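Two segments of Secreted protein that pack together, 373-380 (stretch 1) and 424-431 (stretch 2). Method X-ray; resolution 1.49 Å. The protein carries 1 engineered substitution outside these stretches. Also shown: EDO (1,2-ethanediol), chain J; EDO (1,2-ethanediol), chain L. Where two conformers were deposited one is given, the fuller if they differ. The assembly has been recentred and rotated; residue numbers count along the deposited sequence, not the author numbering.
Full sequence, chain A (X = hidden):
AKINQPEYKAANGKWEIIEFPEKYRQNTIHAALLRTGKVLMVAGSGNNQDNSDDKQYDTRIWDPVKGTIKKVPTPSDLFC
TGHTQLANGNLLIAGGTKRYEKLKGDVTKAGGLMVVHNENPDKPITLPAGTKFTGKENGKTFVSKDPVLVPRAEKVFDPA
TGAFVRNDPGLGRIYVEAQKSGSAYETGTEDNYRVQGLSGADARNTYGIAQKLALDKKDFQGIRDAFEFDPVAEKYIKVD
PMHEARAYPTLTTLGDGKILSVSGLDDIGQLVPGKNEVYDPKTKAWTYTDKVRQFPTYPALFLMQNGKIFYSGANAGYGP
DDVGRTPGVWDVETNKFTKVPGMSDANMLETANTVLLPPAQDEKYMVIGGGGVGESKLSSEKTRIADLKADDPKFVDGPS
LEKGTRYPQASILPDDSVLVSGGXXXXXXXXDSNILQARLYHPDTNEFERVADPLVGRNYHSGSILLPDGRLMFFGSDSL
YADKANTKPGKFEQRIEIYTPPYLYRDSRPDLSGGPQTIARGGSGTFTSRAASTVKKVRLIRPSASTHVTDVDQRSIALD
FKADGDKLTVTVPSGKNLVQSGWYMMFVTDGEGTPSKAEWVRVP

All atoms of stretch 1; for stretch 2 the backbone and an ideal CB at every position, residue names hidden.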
# COMPACT_ATOMS: atom_id res chain seq x y z
N VAL A 373 15.10 -6.58 1.18
CA VAL A 373 14.45 -6.91 -0.07
C VAL A 373 14.01 -8.40 -0.10
O VAL A 373 14.70 -9.30 0.41
CB VAL A 373 15.33 -6.59 -1.29
CG1 VAL A 373 15.52 -5.09 -1.43
CG2 VAL A 373 16.65 -7.35 -1.25
N GLY A 374 12.86 -8.64 -0.73
CA GLY A 374 12.34 -9.99 -0.88
C GLY A 374 12.11 -10.65 0.44
O GLY A 374 11.43 -10.08 1.30
N GLU A 375 12.68 -11.84 0.63
CA GLU A 375 12.41 -12.67 1.80
C GLU A 375 13.47 -12.52 2.86
O GLU A 375 13.64 -13.40 3.73
CB GLU A 375 12.20 -14.13 1.37
CG GLU A 375 11.04 -14.25 0.43
CD GLU A 375 10.83 -15.61 -0.21
OE1 GLU A 375 11.47 -16.58 0.24
OE2 GLU A 375 10.11 -15.62 -1.23
N SER A 376 14.18 -11.41 2.81
CA SER A 376 15.23 -11.12 3.76
C SER A 376 14.79 -11.22 5.20
O SER A 376 13.64 -10.88 5.57
CB SER A 376 15.71 -9.71 3.52
OG SER A 376 16.69 -9.24 4.43
N LYS A 377 15.73 -11.65 6.05
CA LYS A 377 15.54 -11.61 7.50
C LYS A 377 15.76 -10.26 8.12
O LYS A 377 15.51 -10.07 9.32
CB LYS A 377 16.47 -12.63 8.20
CG LYS A 377 16.13 -14.03 7.86
CD LYS A 377 16.68 -15.02 8.88
CE LYS A 377 15.92 -16.32 8.77
NZ LYS A 377 14.50 -16.15 9.14
N LEU A 378 16.29 -9.29 7.38
CA LEU A 378 16.49 -7.98 7.94
C LEU A 378 15.14 -7.29 8.21
O LEU A 378 14.25 -7.36 7.39
CB LEU A 378 17.29 -7.11 6.97
CG LEU A 378 18.70 -7.53 6.56
CD1 LEU A 378 19.22 -6.56 5.50
CD2 LEU A 378 19.56 -7.50 7.82
N SER A 379 15.05 -6.60 9.32
CA SER A 379 13.91 -5.72 9.62
C SER A 379 14.35 -4.53 10.44
O SER A 379 15.29 -4.61 11.24
CB SER A 379 12.75 -6.48 10.22
OG SER A 379 13.08 -6.97 11.52
N SER A 380 13.68 -3.38 10.22
CA SER A 380 14.06 -2.10 10.78
C SER A 380 13.21 -1.72 11.98
O SER A 380 11.98 -1.85 11.94
CB SER A 380 13.89 -0.99 9.74
OG SER A 380 14.26 0.26 10.26
N UNK A 424 5.47 -7.53 11.98
CA UNK A 424 6.18 -8.74 12.40
C UNK A 424 7.66 -8.54 12.26
O UNK A 424 8.13 -7.72 11.48
CB UNK A 424 5.73 -9.96 11.59
N UNK A 425 8.42 -9.31 13.03
CA UNK A 425 9.85 -9.12 13.02
C UNK A 425 10.51 -9.71 11.77
O UNK A 425 11.63 -9.31 11.42
CB UNK A 425 10.46 -9.74 14.28
N UNK A 426 9.83 -10.67 11.12
CA UNK A 426 10.35 -11.31 9.94
C UNK A 426 9.31 -11.41 8.85
O UNK A 426 8.11 -11.14 9.06
CB UNK A 426 10.88 -12.70 10.29
N UNK A 427 9.76 -11.82 7.68
CA UNK A 427 8.95 -11.98 6.47
C UNK A 427 7.70 -12.79 6.71
O UNK A 427 7.77 -13.90 7.19
CB UNK A 427 9.78 -12.64 5.36
N UNK A 428 6.53 -12.22 6.41
CA UNK A 428 5.26 -12.90 6.54
C UNK A 428 5.06 -13.58 7.89
O UNK A 428 4.47 -14.69 7.97
CB UNK A 428 5.13 -13.94 5.42
N UNK A 429 5.54 -12.94 8.94
CA UNK A 429 5.36 -13.49 10.28
C UNK A 429 6.09 -14.79 10.55
O UNK A 429 5.73 -15.46 11.51
CB UNK A 429 3.87 -13.71 10.54
N UNK A 430 7.05 -15.17 9.73
CA UNK A 430 7.64 -16.50 9.92
C UNK A 430 8.39 -16.52 11.25
O UNK A 430 8.87 -15.50 11.77
CB UNK A 430 8.57 -16.86 8.76
N UNK A 431 8.51 -17.74 11.78
CA UNK A 431 8.96 -17.97 13.15
C UNK A 431 8.01 -17.39 14.19
O UNK A 431 8.44 -16.99 15.28
CB UNK A 431 10.36 -17.37 13.34
C1 EDO J . 10.30 -17.90 2.62
O1 EDO J . 11.56 -17.19 2.53
C2 EDO J . 10.59 -19.12 3.49
O2 EDO J . 10.74 -18.67 4.80
C1 EDO L . 0.48 -18.47 1.11
O1 EDO L . 0.69 -17.60 -0.00
C2 EDO L . -0.76 -18.18 1.93
O2 EDO L . -0.64 -18.87 3.21

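Position 424 has its CA-to-CB bond directed away from stretch 1, and no atom of that stretch lies within 5.5 Å of the ideal CB. Many side chains would fit. It is Ser424, whose OG turns back on its own stretch and donates to the backbone O of 426 at 2.8 Å.

At 425 the CB points sideways, and the ideal CB of 425 is 4.7 Å from Ser379 OG. Little here selects a side chain, because the backbone makes the contact: Ser379 OG donates to the carbonyl O of 425 at 2.8 Å. The residue is Gln425. Its CG lies 4.0 Å from Ser379 OG, and a water donates both to Gln425 O (2.7 Å) and to Lys377 O (2.6 Å), bridging the two backbones.

The ideal CB at 426 points sideways, 5.1 Å from Lys377 NZ. A short acidic side chain would suit this charge; a longer acid or a neutral acceptor is also conceivable. Asp426 is found (chi1 -154°, t), and Lys377 NZ forms a salt bridge with Asp426 OD2 at 2.8 Å. Asp426 OD1 meanwhile accepts from the backbone N of 427 at 2.8 Å.

At 427 the CB points toward stretch 1, 4.3 Å from both Glu375 O and Ser376 O. Beyond it runs the aliphatic part of Glu375, a surface suited to an aromatic ring or a sizeable aliphatic group. The residue is Tyr427 (chi1 178°, t). Glu375 CG sits 3.7 Å from its ring centroid and 17° off the ring normal, a CH-pi contact over one face; Gly374 O approaches CD1 of Tyr427 at 3.6 Å.

Position 428 is out of reach of stretch 1, and its phi/psi of 50/38 is tolerated best by glycine, asparagine or aspartate. Arg428 nevertheless occupies it, its NH1 donating to O1 of the chain L ethanediol at 3.2 Å.

Position 429, also out of reach, has a phi of 66°, which favours glycine; Gly429 is present.

At 430 the CB points toward stretch 1, yet nothing there lies within 5.5 Å of it. A long side chain is needed, and the carbonyl of Glu375 calls for a donor: arginine, or a fully extended lysine at the limit of its reach. In the conformer given, Arg430 NH2 donates to Glu375 O at 2.7 Å (151°), while NH1 adds a weak bond to that same Glu375 O at 3.1 Å (131°). Arg430 NE pairs with Asp426 OD2 in a salt bridge of 2.7 Å, so Asp426 OD2 is shared by two cations, with Lys377 NZ and Arg430 NE only 3.3 Å apart, a close pair of like charges that the shared carboxylate offsets.

Position 431 has a phi of 64°, again favouring glycine, and Gly431 makes no contact with stretch 1.

Stretch 2 424-431: SQDYRGRG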
# COMPACT_ATOMS: atom_id res chain seq x y z
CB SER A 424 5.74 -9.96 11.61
OG SER A 424 5.99 -9.79 10.22
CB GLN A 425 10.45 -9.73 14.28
CG GLN A 425 11.89 -9.34 14.55
CD GLN A 425 12.35 -9.61 16.02
OE1 GLN A 425 11.58 -9.98 16.87
NE2 GLN A 425 13.61 -9.36 16.27
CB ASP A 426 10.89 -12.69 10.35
CG ASP A 426 11.97 -13.23 9.44
OD1 ASP A 426 12.31 -12.67 8.36
OD2 ASP A 426 12.44 -14.37 9.75
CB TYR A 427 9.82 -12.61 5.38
CG TYR A 427 9.10 -12.87 4.09
CD1 TYR A 427 8.92 -11.86 3.14
CD2 TYR A 427 8.62 -14.14 3.79
CE1 TYR A 427 8.28 -12.11 1.94
CE2 TYR A 427 7.96 -14.41 2.61
CZ TYR A 427 7.75 -13.38 1.70
OH TYR A 427 7.12 -13.64 0.53
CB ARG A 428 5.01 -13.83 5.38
CG ARG A 428 4.87 -13.11 4.05
CD ARG A 428 4.38 -14.02 2.97
NE ARG A 428 3.06 -14.54 3.26
CZ ARG A 428 2.38 -15.34 2.46
NH1 ARG A 428 2.90 -15.78 1.32
NH2 ARG A 428 1.19 -15.74 2.83
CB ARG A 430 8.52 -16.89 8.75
CG ARG A 430 9.83 -16.16 8.73
CD ARG A 430 10.65 -16.47 7.49
NE ARG A 430 11.73 -15.51 7.38
CZ ARG A 430 12.32 -15.14 6.25
NH1 ARG A 430 11.98 -15.68 5.11
NH2 ARG A 430 13.24 -14.21 6.28
O HOH W 1 13.79 -10.97 11.11
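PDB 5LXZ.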